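Local structure of putative fumarylpyruvate hydrolase (Burkholderia cenocepacia, 4MAQ) at residues 20-25 with 31-36; 83-88 with 234-239; 89-94 with 177-182; 127-130 with 135-138; 191-194 with 198-201. The protein belongs to the fumarylacetoacetate hydrolase (FAH) family and is probably an enzyme, its chains, richer in strand than in helix, assembling in pairs. One frame throughout, in Å; residues are numbered along the deposited sequence.

Contact 1. Residues 20-25 with 31-36; sequences PSVEVD and FPVRRV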
# COMPACT_ATOMS: atom_id res chain seq x y z
N PRO B 20 -0.45 11.89 5.28
CA PRO B 20 -1.89 11.79 5.00
C PRO B 20 -2.70 11.76 6.30
O PRO B 20 -2.32 11.09 7.29
CB PRO B 20 -2.04 10.47 4.23
CG PRO B 20 -0.70 9.85 4.18
CD PRO B 20 0.34 10.79 4.70
N SER B 21 -3.82 12.49 6.30
CA SER B 21 -4.72 12.50 7.46
C SER B 21 -6.13 12.82 7.01
O SER B 21 -6.36 13.27 5.87
CB SER B 21 -4.24 13.50 8.51
OG SER B 21 -4.30 14.82 7.99
N VAL B 22 -7.08 12.56 7.89
CA VAL B 22 -8.53 12.75 7.61
C VAL B 22 -9.06 13.76 8.59
O VAL B 22 -8.66 13.77 9.76
CB VAL B 22 -9.32 11.41 7.77
CG1 VAL B 22 -10.79 11.55 7.34
CG2 VAL B 22 -8.66 10.31 6.98
N GLU B 23 -9.94 14.63 8.11
CA GLU B 23 -10.66 15.58 8.94
C GLU B 23 -11.43 14.82 10.02
O GLU B 23 -11.92 13.71 9.79
CB GLU B 23 -11.66 16.37 8.08
CG GLU B 23 -12.39 17.48 8.83
CD GLU B 23 -13.51 18.14 8.03
OE1 GLU B 23 -13.71 17.80 6.84
OE2 GLU B 23 -14.19 19.02 8.58
N VAL B 24 -11.55 15.44 11.18
CA VAL B 24 -12.38 14.92 12.25
C VAL B 24 -13.52 15.92 12.47
O VAL B 24 -13.29 17.13 12.56
CB VAL B 24 -11.54 14.72 13.53
CG1 VAL B 24 -12.43 14.38 14.72
CG2 VAL B 24 -10.50 13.62 13.28
N ASP B 25 -14.74 15.40 12.52
CA ASP B 25 -15.92 16.21 12.78
C ASP B 25 -15.81 16.94 14.13
O ASP B 25 -15.43 16.34 15.14
CB ASP B 25 -17.14 15.29 12.78
CG ASP B 25 -18.46 16.03 12.95
OD1 ASP B 25 -18.72 16.99 12.20
OD2 ASP B 25 -19.23 15.63 13.83
N PHE B 31 -6.98 12.89 11.87
CA PHE B 31 -6.67 11.49 12.09
C PHE B 31 -5.57 11.06 11.10
O PHE B 31 -5.81 11.03 9.90
CB PHE B 31 -7.94 10.65 11.88
CG PHE B 31 -7.74 9.18 12.16
CD1 PHE B 31 -7.30 8.31 11.16
CD2 PHE B 31 -7.97 8.68 13.45
CE1 PHE B 31 -7.09 6.96 11.43
CE2 PHE B 31 -7.77 7.33 13.72
CZ PHE B 31 -7.34 6.48 12.71
N PRO B 32 -4.37 10.75 11.61
CA PRO B 32 -3.24 10.39 10.74
C PRO B 32 -3.41 8.95 10.24
O PRO B 32 -3.62 8.04 11.05
CB PRO B 32 -2.02 10.54 11.68
CG PRO B 32 -2.56 10.16 13.02
CD PRO B 32 -4.01 10.63 13.05
N VAL B 33 -3.31 8.75 8.94
CA VAL B 33 -3.56 7.44 8.33
C VAL B 33 -2.26 6.64 8.26
O VAL B 33 -1.24 7.16 7.78
CB VAL B 33 -4.19 7.58 6.92
CG1 VAL B 33 -4.46 6.19 6.32
CG2 VAL B 33 -5.49 8.37 6.98
N ARG B 34 -2.36 5.38 8.68
CA ARG B 34 -1.23 4.46 8.72
C ARG B 34 -1.33 3.55 7.48
O ARG B 34 -0.71 3.84 6.45
CB ARG B 34 -1.18 3.74 10.09
CG ARG B 34 0.17 3.16 10.48
CD ARG B 34 0.62 1.95 9.67
NE ARG B 34 -0.24 0.78 9.92
CZ ARG B 34 0.18 -0.47 10.08
NH1 ARG B 34 -0.71 -1.44 10.33
NH2 ARG B 34 1.49 -0.76 10.04
N ARG B 35 -2.14 2.49 7.56
CA ARG B 35 -2.46 1.67 6.38
C ARG B 35 -3.97 1.65 6.15
O ARG B 35 -4.73 2.05 7.04
CB ARG B 35 -1.94 0.24 6.53
CG ARG B 35 -0.43 0.10 6.43
CD ARG B 35 -0.01 -1.36 6.53
NE ARG B 35 1.42 -1.48 6.83
CZ ARG B 35 2.00 -2.59 7.26
NH1 ARG B 35 1.32 -3.75 7.30
NH2 ARG B 35 3.28 -2.52 7.66
N VAL B 36 -4.38 1.21 4.95
CA VAL B 36 -5.79 1.14 4.59
C VAL B 36 -6.10 -0.28 4.12
O VAL B 36 -5.53 -0.72 3.11
CB VAL B 36 -6.14 2.15 3.49
CG1 VAL B 36 -7.64 2.07 3.13
CG2 VAL B 36 -5.77 3.56 3.92
O HOH W 1 -0.06 9.66 8.08

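Contact 2. Residues 83-88 with 234-239; sequences NDLHHE and FVVGAK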
# COMPACT_ATOMS: atom_id res chain seq x y z
N ASN B 83 -11.39 3.67 -18.58
CA ASN B 83 -12.64 4.14 -19.16
C ASN B 83 -13.80 3.56 -18.35
O ASN B 83 -14.94 3.59 -18.80
CB ASN B 83 -12.77 3.69 -20.63
CG ASN B 83 -11.52 3.95 -21.47
OD1 ASN B 83 -11.12 5.10 -21.66
ND2 ASN B 83 -10.90 2.88 -22.00
N ASP B 84 -13.52 3.08 -17.14
CA ASP B 84 -14.55 2.36 -16.37
C ASP B 84 -14.30 2.44 -14.85
O ASP B 84 -13.85 1.48 -14.22
CB ASP B 84 -14.65 0.89 -16.86
CG ASP B 84 -15.90 0.18 -16.38
OD1 ASP B 84 -16.91 0.84 -16.06
OD2 ASP B 84 -15.88 -1.07 -16.34
N LEU B 85 -14.58 3.61 -14.29
CA LEU B 85 -14.39 3.90 -12.85
C LEU B 85 -15.63 3.47 -12.11
O LEU B 85 -16.72 3.95 -12.42
CB LEU B 85 -14.17 5.38 -12.66
CG LEU B 85 -13.83 5.85 -11.25
CD1 LEU B 85 -12.46 5.39 -10.80
CD2 LEU B 85 -13.89 7.36 -11.26
N HIS B 86 -15.48 2.56 -11.14
CA HIS B 86 -16.65 2.11 -10.38
C HIS B 86 -16.66 2.63 -8.95
O HIS B 86 -15.60 2.88 -8.37
CB HIS B 86 -16.75 0.59 -10.38
CG HIS B 86 -17.30 0.06 -11.67
ND1 HIS B 86 -18.06 -1.08 -11.75
CD2 HIS B 86 -17.22 0.56 -12.94
CE1 HIS B 86 -18.41 -1.28 -13.01
NE2 HIS B 86 -17.91 -0.30 -13.75
N HIS B 87 -17.87 2.74 -8.39
CA HIS B 87 -18.07 3.14 -6.98
C HIS B 87 -18.53 1.98 -6.13
O HIS B 87 -19.31 1.15 -6.59
CB HIS B 87 -19.15 4.25 -6.87
CG HIS B 87 -20.48 3.87 -7.47
ND1 HIS B 87 -21.38 3.03 -6.84
CD2 HIS B 87 -21.06 4.22 -8.65
CE1 HIS B 87 -22.46 2.90 -7.60
NE2 HIS B 87 -22.28 3.59 -8.72
N GLU B 88 -18.06 1.96 -4.89
CA GLU B 88 -18.58 1.07 -3.85
C GLU B 88 -18.65 1.84 -2.54
O GLU B 88 -17.60 2.15 -1.94
CB GLU B 88 -17.70 -0.16 -3.67
CG GLU B 88 -17.73 -1.12 -4.84
CD GLU B 88 -16.62 -2.13 -4.75
OE1 GLU B 88 -16.51 -2.78 -3.70
OE2 GLU B 88 -15.85 -2.25 -5.71
N PHE B 234 -19.78 15.00 -3.62
CA PHE B 234 -18.59 15.45 -4.38
C PHE B 234 -18.85 15.28 -5.86
O PHE B 234 -19.81 14.62 -6.27
CB PHE B 234 -17.29 14.72 -3.93
CG PHE B 234 -17.24 13.23 -4.21
CD1 PHE B 234 -16.92 12.74 -5.47
CD2 PHE B 234 -17.41 12.30 -3.17
CE1 PHE B 234 -16.81 11.36 -5.70
CE2 PHE B 234 -17.29 10.93 -3.39
CZ PHE B 234 -17.01 10.45 -4.66
N VAL B 235 -18.01 15.93 -6.67
CA VAL B 235 -18.13 15.87 -8.11
C VAL B 235 -16.90 15.15 -8.67
O VAL B 235 -15.76 15.44 -8.28
CB VAL B 235 -18.27 17.30 -8.71
CG1 VAL B 235 -18.27 17.28 -10.23
CG2 VAL B 235 -19.56 17.95 -8.21
N VAL B 236 -17.12 14.21 -9.58
CA VAL B 236 -16.01 13.52 -10.26
C VAL B 236 -15.38 14.47 -11.27
O VAL B 236 -16.09 15.15 -12.04
CB VAL B 236 -16.53 12.27 -10.97
CG1 VAL B 236 -15.41 11.55 -11.70
CG2 VAL B 236 -17.14 11.32 -9.94
N GLY B 237 -14.05 14.54 -11.26
CA GLY B 237 -13.34 15.41 -12.18
C GLY B 237 -13.38 14.96 -13.64
O GLY B 237 -13.94 13.90 -13.99
N ALA B 238 -12.77 15.78 -14.48
CA ALA B 238 -12.71 15.53 -15.92
C ALA B 238 -11.71 14.40 -16.21
O ALA B 238 -10.71 14.24 -15.52
CB ALA B 238 -12.29 16.80 -16.66
N LYS B 239 -11.98 13.64 -17.27
CA LYS B 239 -11.06 12.61 -17.72
C LYS B 239 -9.77 13.23 -18.25
O LYS B 239 -9.81 14.16 -19.06
CB LYS B 239 -11.75 11.75 -18.79
CG LYS B 239 -10.96 10.54 -19.25
CD LYS B 239 -11.80 9.71 -20.22
CE LYS B 239 -11.16 8.37 -20.57
NZ LYS B 239 -12.15 7.44 -21.21

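Contact 3. Residues 89-94 with 177-182; sequences IELVVA and GDLADM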
# COMPACT_ATOMS: atom_id res chain seq x y z
N ILE B 89 -19.86 2.15 -2.08
CA ILE B 89 -20.05 2.85 -0.79
C ILE B 89 -19.72 1.90 0.38
O ILE B 89 -20.14 0.74 0.38
CB ILE B 89 -21.52 3.34 -0.66
CG1 ILE B 89 -21.73 4.19 0.60
CG2 ILE B 89 -22.55 2.21 -0.69
CD1 ILE B 89 -21.13 5.55 0.45
N GLU B 90 -18.99 2.39 1.39
CA GLU B 90 -18.55 1.54 2.52
C GLU B 90 -18.50 2.31 3.82
O GLU B 90 -18.12 3.47 3.83
CB GLU B 90 -17.18 0.93 2.24
CG GLU B 90 -17.15 0.29 0.86
CD GLU B 90 -16.13 -0.79 0.64
OE1 GLU B 90 -15.50 -1.29 1.58
OE2 GLU B 90 -16.03 -1.16 -0.55
N LEU B 91 -18.81 1.62 4.92
CA LEU B 91 -18.48 2.09 6.26
C LEU B 91 -16.97 1.96 6.49
O LEU B 91 -16.40 0.90 6.27
CB LEU B 91 -19.25 1.32 7.35
CG LEU B 91 -18.93 1.74 8.78
CD1 LEU B 91 -19.55 3.09 9.09
CD2 LEU B 91 -19.43 0.69 9.76
N VAL B 92 -16.34 3.05 6.91
CA VAL B 92 -14.90 3.06 7.18
C VAL B 92 -14.67 3.09 8.70
O VAL B 92 -15.27 3.90 9.42
CB VAL B 92 -14.22 4.27 6.52
CG1 VAL B 92 -12.75 4.36 6.93
CG2 VAL B 92 -14.32 4.16 5.00
N VAL B 93 -13.88 2.14 9.20
CA VAL B 93 -13.54 2.04 10.62
C VAL B 93 -12.13 2.55 10.85
O VAL B 93 -11.20 2.15 10.14
CB VAL B 93 -13.64 0.57 11.07
CG1 VAL B 93 -13.41 0.50 12.56
CG2 VAL B 93 -15.02 -0.01 10.73
N ALA B 94 -11.98 3.47 11.80
CA ALA B 94 -10.67 4.06 12.12
C ALA B 94 -10.15 3.48 13.41
O ALA B 94 -10.85 3.51 14.43
CB ALA B 94 -10.81 5.58 12.23
N GLY B 177 -28.28 -0.40 1.08
CA GLY B 177 -28.34 -1.59 1.87
C GLY B 177 -28.36 -1.23 3.34
O GLY B 177 -28.66 -0.10 3.71
N ASP B 178 -28.07 -2.22 4.19
CA ASP B 178 -28.09 -1.99 5.62
C ASP B 178 -26.83 -2.59 6.21
O ASP B 178 -26.39 -3.66 5.79
CB ASP B 178 -29.33 -2.61 6.27
CG ASP B 178 -29.56 -2.09 7.67
OD1 ASP B 178 -28.86 -2.57 8.60
OD2 ASP B 178 -30.42 -1.21 7.86
N LEU B 179 -26.22 -1.89 7.17
CA LEU B 179 -25.02 -2.40 7.84
C LEU B 179 -25.21 -3.80 8.41
O LEU B 179 -24.25 -4.55 8.53
CB LEU B 179 -24.57 -1.47 8.97
CG LEU B 179 -24.20 -0.03 8.64
CD1 LEU B 179 -23.82 0.65 9.94
CD2 LEU B 179 -23.06 0.01 7.60
N ALA B 180 -26.45 -4.14 8.77
CA ALA B 180 -26.75 -5.44 9.36
C ALA B 180 -26.52 -6.58 8.39
O ALA B 180 -26.48 -7.74 8.81
CB ALA B 180 -28.19 -5.48 9.85
N ASP B 181 -26.36 -6.27 7.10
CA ASP B 181 -26.18 -7.30 6.11
C ASP B 181 -24.72 -7.69 5.87
O ASP B 181 -24.44 -8.55 5.03
CB ASP B 181 -26.93 -6.94 4.85
CG ASP B 181 -28.43 -7.02 5.06
OD1 ASP B 181 -28.93 -7.98 5.69
OD2 ASP B 181 -29.12 -6.11 4.62
N MET B 182 -23.81 -7.09 6.64
CA MET B 182 -22.41 -7.52 6.60
C MET B 182 -22.30 -9.01 6.87
O MET B 182 -22.95 -9.55 7.79
CB MET B 182 -21.61 -6.78 7.63
CG MET B 182 -21.24 -5.39 7.25
SD MET B 182 -20.25 -4.74 8.59
CE MET B 182 -20.34 -3.02 8.16

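Contact 4. Residues 127-130 with 135-138; sequences AEAK and PWDW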
# COMPACT_ATOMS: atom_id res chain seq x y z
N ALA B 127 -10.47 -6.15 -14.29
CA ALA B 127 -10.86 -7.34 -15.04
C ALA B 127 -9.63 -7.98 -15.71
O ALA B 127 -9.52 -9.21 -15.74
CB ALA B 127 -11.94 -6.99 -16.05
N GLU B 128 -8.72 -7.15 -16.22
CA GLU B 128 -7.47 -7.62 -16.81
C GLU B 128 -6.62 -8.35 -15.79
O GLU B 128 -6.08 -9.44 -16.06
CB GLU B 128 -6.69 -6.46 -17.42
N ALA B 129 -6.50 -7.76 -14.60
CA ALA B 129 -5.75 -8.40 -13.53
C ALA B 129 -6.34 -9.77 -13.15
O ALA B 129 -5.60 -10.75 -12.93
CB ALA B 129 -5.69 -7.51 -12.30
N LYS B 130 -7.65 -9.84 -13.05
CA LYS B 130 -8.29 -11.11 -12.71
C LYS B 130 -8.03 -12.19 -13.77
O LYS B 130 -7.73 -13.34 -13.43
CB LYS B 130 -9.79 -10.91 -12.48
CG LYS B 130 -10.15 -10.24 -11.15
CD LYS B 130 -11.67 -10.20 -11.03
CE LYS B 130 -12.16 -9.51 -9.77
NZ LYS B 130 -13.64 -9.32 -9.83
N PRO B 135 -1.67 -8.73 -9.81
CA PRO B 135 -2.05 -7.92 -8.65
C PRO B 135 -3.08 -6.84 -8.99
O PRO B 135 -3.14 -6.35 -10.13
CB PRO B 135 -0.71 -7.31 -8.18
CG PRO B 135 0.24 -7.51 -9.31
CD PRO B 135 -0.23 -8.68 -10.09
N TRP B 136 -3.86 -6.45 -7.98
CA TRP B 136 -4.95 -5.50 -8.13
C TRP B 136 -4.56 -4.07 -7.82
O TRP B 136 -5.43 -3.20 -7.80
CB TRP B 136 -6.06 -5.87 -7.16
CG TRP B 136 -6.81 -7.18 -7.45
CD1 TRP B 136 -6.41 -8.25 -8.24
CD2 TRP B 136 -8.08 -7.52 -6.93
NE1 TRP B 136 -7.40 -9.23 -8.23
CE2 TRP B 136 -8.42 -8.81 -7.41
CE3 TRP B 136 -8.97 -6.85 -6.06
CZ2 TRP B 136 -9.63 -9.44 -7.08
CZ3 TRP B 136 -10.17 -7.48 -5.73
CH2 TRP B 136 -10.49 -8.77 -6.23
N ASP B 137 -3.29 -3.80 -7.58
CA ASP B 137 -2.89 -2.47 -7.12
C ASP B 137 -3.23 -1.36 -8.10
O ASP B 137 -3.70 -0.30 -7.69
CB ASP B 137 -1.39 -2.42 -6.81
CG ASP B 137 -0.91 -3.55 -5.88
OD1 ASP B 137 -0.97 -4.72 -6.28
OD2 ASP B 137 -0.47 -3.27 -4.76
N TRP B 138 -2.99 -1.58 -9.39
CA TRP B 138 -3.40 -0.57 -10.36
C TRP B 138 -4.92 -0.34 -10.33
O TRP B 138 -5.38 0.78 -10.51
CB TRP B 138 -2.92 -0.96 -11.75
CG TRP B 138 -1.55 -0.45 -12.18
CD1 TRP B 138 -1.13 -0.35 -13.47
CD2 TRP B 138 -0.45 0.01 -11.36
NE1 TRP B 138 0.14 0.15 -13.52
CE2 TRP B 138 0.59 0.39 -12.24
CE3 TRP B 138 -0.24 0.16 -9.98
CZ2 TRP B 138 1.82 0.90 -11.80
CZ3 TRP B 138 0.99 0.70 -9.54
CH2 TRP B 138 1.99 1.04 -10.45
O HOH W 2 -5.91 -11.33 -9.80

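Contact 5. Residues 191-194 with 198-201; sequences AYVS and ELKA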
# COMPACT_ATOMS: atom_id res chain seq x y z
N ALA B 191 -10.40 -8.56 13.76
CA ALA B 191 -9.66 -9.75 14.18
C ALA B 191 -8.87 -10.39 13.01
O ALA B 191 -7.68 -10.70 13.16
CB ALA B 191 -10.61 -10.76 14.82
N TYR B 192 -9.52 -10.55 11.86
CA TYR B 192 -8.89 -11.15 10.69
C TYR B 192 -7.69 -10.31 10.22
O TYR B 192 -6.61 -10.87 9.95
CB TYR B 192 -9.91 -11.28 9.56
CG TYR B 192 -10.62 -12.60 9.51
CD1 TYR B 192 -9.92 -13.74 9.14
CD2 TYR B 192 -11.97 -12.72 9.82
CE1 TYR B 192 -10.54 -14.97 9.07
CE2 TYR B 192 -12.61 -13.96 9.76
CZ TYR B 192 -11.89 -15.09 9.39
OH TYR B 192 -12.45 -16.34 9.30
N VAL B 193 -7.84 -8.99 10.14
CA VAL B 193 -6.69 -8.19 9.69
C VAL B 193 -5.54 -8.37 10.68
O VAL B 193 -4.38 -8.55 10.27
CB VAL B 193 -7.02 -6.68 9.54
CG1 VAL B 193 -5.74 -5.87 9.27
CG2 VAL B 193 -8.04 -6.45 8.43
N SER B 194 -5.86 -8.38 11.97
CA SER B 194 -4.83 -8.47 13.02
C SER B 194 -4.10 -9.82 13.07
O SER B 194 -3.12 -9.94 13.79
CB SER B 194 -5.45 -8.20 14.40
OG SER B 194 -6.15 -9.34 14.89
N GLU B 198 0.32 -6.66 12.19
CA GLU B 198 -0.04 -5.95 13.40
C GLU B 198 -0.91 -4.76 13.01
O GLU B 198 -0.50 -3.90 12.23
CB GLU B 198 1.19 -5.47 14.17
CG GLU B 198 0.79 -4.88 15.51
CD GLU B 198 1.92 -4.18 16.22
OE1 GLU B 198 2.99 -3.97 15.61
OE2 GLU B 198 1.73 -3.86 17.41
N LEU B 199 -2.12 -4.70 13.55
CA LEU B 199 -2.98 -3.54 13.37
C LEU B 199 -2.40 -2.39 14.18
O LEU B 199 -1.84 -2.61 15.27
CB LEU B 199 -4.37 -3.89 13.86
CG LEU B 199 -5.54 -3.06 13.40
CD1 LEU B 199 -5.75 -3.22 11.89
CD2 LEU B 199 -6.78 -3.42 14.21
N LYS B 200 -2.51 -1.18 13.65
CA LYS B 200 -1.93 -0.01 14.32
C LYS B 200 -2.93 1.12 14.44
O LYS B 200 -3.78 1.28 13.57
CB LYS B 200 -0.71 0.50 13.55
CG LYS B 200 0.46 -0.47 13.46
CD LYS B 200 1.17 -0.64 14.79
CE LYS B 200 2.65 -0.92 14.54
NZ LYS B 200 3.38 -1.00 15.83
N ALA B 201 -2.78 1.92 15.50
CA ALA B 201 -3.47 3.19 15.58
C ALA B 201 -3.18 3.96 14.29
O ALA B 201 -2.03 4.04 13.86
CB ALA B 201 -2.97 3.98 16.78

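Contact 1. Residues 20-25 with 31-36
Val22 and Phe31 grip each other through both halves of their peptide backbones: Val22 N donates to Phe31 O and Phe31 N to Val22 O, each bond 2.8 Å long. A third rung joins Val33 N to Pro20 O at 3.0 Å. Proline suits this last place because only its carbonyl is needed. Water 1 donates to the same Pro20 O (2.8 Å) and to Val33 O, carrying the link past the end of the pairing. A CA-H...O contact, Ser21 CA to Phe31 O at 3.1 Å, fills the non-hydrogen-bonded step opposite Pro32. These bonds define an antiparallel beta hairpin, strands 21-23 and 30-32, in which Val22 and Phe31 share one face, Ser21 and Pro32 the other. Apolar contacts stay close to the strands. Val22 and Val33 meet at an angle, CG2 to CG2 at 3.7 Å; in each valine this methyl lies beside the backbone N. Val24 CG2 reaches Phe31 CB at 4.2 Å, while the phenyl ring, with CG anti to the backbone N (chi1 -177°), swings away from the partner strand toward Leu151 and Leu204. The hydroxyl of Ser21 is held by Arg30, and Ile14 of the second subunit packs on Phe31 and Pro32.

Contact 2. Residues 83-88 with 234-239
Different first torsions bring the side chains of Asn83 and Lys239 together. In Asn83, CG sits beside the backbone N (chi1 -48°) and the amide is presented at the outer end of the segment; in Lys239, CG lies anti to the backbone N (chi1 -174°) and the rest of the chain runs on fully extended. That length matters, since the two CA atoms are 8.7 Å apart. The ammonium group finishes 2.6 Å from the amide oxygen, NZ to OD1, as a hydrogen bond. It lies in the carbonyl plane on a lone pair, with a C=O...donor angle of 133°, and on the CB side of the oxygen: NZ is 3.8 Å from Asn83 CB. Lysine suits a place where a long flexible arm must bridge a distance at the surface, and asparagine offers a neutral, strongly accepting oxygen there.

Further in, the contact becomes apolar and looser. Leu85 CD2 and Val236 CG1 approach to 4.5 Å, both residues pointing toward the opposite segment from their strands. Branched aliphatic residues fit this buried position, where no polar partner is needed. Within the first segment, His86 NE2 gives a weak hydrogen bond to Asp84 OD1 at 2.8 Å.

Tyr78 touches both Leu85 and Val236, and Leu216 of strand 214-216 pairs with the backbone of Leu85 while packing on Val236. Asn83 N bonds to Asp124 in helix 123-132, so the start of strand 85-95 lies between that helix and the end of strand 230-236.

Contact 3. Residues 89-94 with 177-182
Leu91 presents two parts of its side chain to two different residues of 177-182. Its CB lies 4.0 Å from CD2 of Leu179, and its CD2 lies 4.1 Å from CE of Met182. The leucine carries CG anti to the backbone N (chi1 179°), which extends the branch out from the strand. Leu179 has the other common form, CG beside the backbone N (chi1 -60°) with the next bond extended, and thereby sends one methyl back toward Leu91. Met182 is unbranched and stretched out beyond CG, so its terminal methyl is the part that arrives, the two side chains crossing at about a right angle. A long, slim methionine suits this place because its backbone stands well back from the strand.

Leu179 and Met182 can face the same way because the chain turns sharply where strand 172-178 ends. Asp178 OD1 accepts from Ala180 N at 2.9 Å, using its anti lone pair, which makes an Asx turn. A short 3-10 segment, 179-181, follows, with Asp181 N bonded to Asp178 O at 2.9 Å and Met182 N to Leu179 O at 3.2 Å. Gly163 N is a second donor to Asp178 OD1. Strand 85-95 belongs to the large mixed sheet and 172-178 to the five-stranded one, so Leu91 of the large sheet packs on the turn that follows the edge strand of the other. Tyr43 touches both Leu179 and Met182, and Met182 also rests on Thr207, which bonds to Leu91 O.

Contact 4. Residues 127-130 with 135-138
Lys130 crosses the indole of Trp136 obliquely with its aliphatic stem. CE comes closest, 3.7 Å from CZ2 and 4.0 Å from CH2, while CG sits 4.1 Å from NE1. The contact is one of methylene groups with the indole ring. A lysine suits this exposed position on the helix because its carbon chain can cover the indole while its charged end stays further out. Next to it on the helix, Ala129 points its CB at the loop, 3.5 Å from Pro135 O and 4.2 Å from Trp136 CD1. Its small methyl lets the loop carbonyl come this near to the helix.

The indole N-H has its own partner: NE1 donates to water 2 at 3.0 Å, with the water at the ring edge and in its plane. The same water gives at most a weak bond to Ala129 O. What puts the ring here is the first torsion of Trp136, with CG beside the backbone N (chi1 -68°), which turns the indole back toward the preceding helix.

Farther out, the second subunit closes in. Its Ser133 packs on Trp136 and bonds to Lys130 O, and its Phe61 lies against Pro135. Trp136 itself stands at the N-cap position of helix 137-140, so the whole forms a short connection between two helices, in which helix 123-132 packs on the loop and N-cap residue leading into helix 137-140, at the interface between the two chains.

Contact 5. Residues 191-194 with 198-201
Leu199 reaches back to the helix that precedes it, and its side chain can be followed outward. CB begins the approach, loosely, 4.5 Å from CB of Ser194. At the next bond CG lies anti to the backbone N (chi1 -161°), and the following turn (chi2 66°) carries one branch on toward the helix. The tip CD1 then meets Val193 CG1 at 3.7 Å, the closest pair in this contact, with the two side chains crossing at about a right angle. Two branched aliphatic residues suit a buried place of this kind, since methyl can settle against methyl without any polar group to satisfy.

Ser194 turns its hydroxyl away from Leu199 and into its own helix. OG donates to Ala191 O at 2.7 Å, tilted 25° from the carbonyl plane, and is also bonded to Ile102 N, so the buried hydroxyl is held by two partners. A serine fits here because it can be both donor and acceptor. On the loop, Lys200 NZ forms a salt bridge with Glu198 OE1 at 3.0 Å, approaching from above the carboxylate plane.

Helix 186-196 and the loop toward strand 204-206 close together over strand 36-39, whose Phe37 touches both Val193 and Leu199. Phe61 of strand 61-64 also touches Val193, and Leu199 pairs through its backbone with Gly99.

In the fold
Contacts 2 and 3 occupy successive parts of strand 85-95, with centres 21 Å apart, and reach the same five-stranded sheet from it. Contact 1 joins this strand farther along, where Phe31 CZ packs 3.6 Å from Ala94 CB. It also meets contact 5, centres 16 Å away, by a probable but weak hydrogen bond from Arg34 NH1 to Glu198 O (3.1 Å). Asp143 of the second subunit ties these two together, bonding to Arg35 of one and Glu198 of the other. Contact 4 stands apart, its centre 18 Å from that of contact 2 and about 25 Å from that of contact 5, yet contacts 1, 4 and 5 all touch the second subunit.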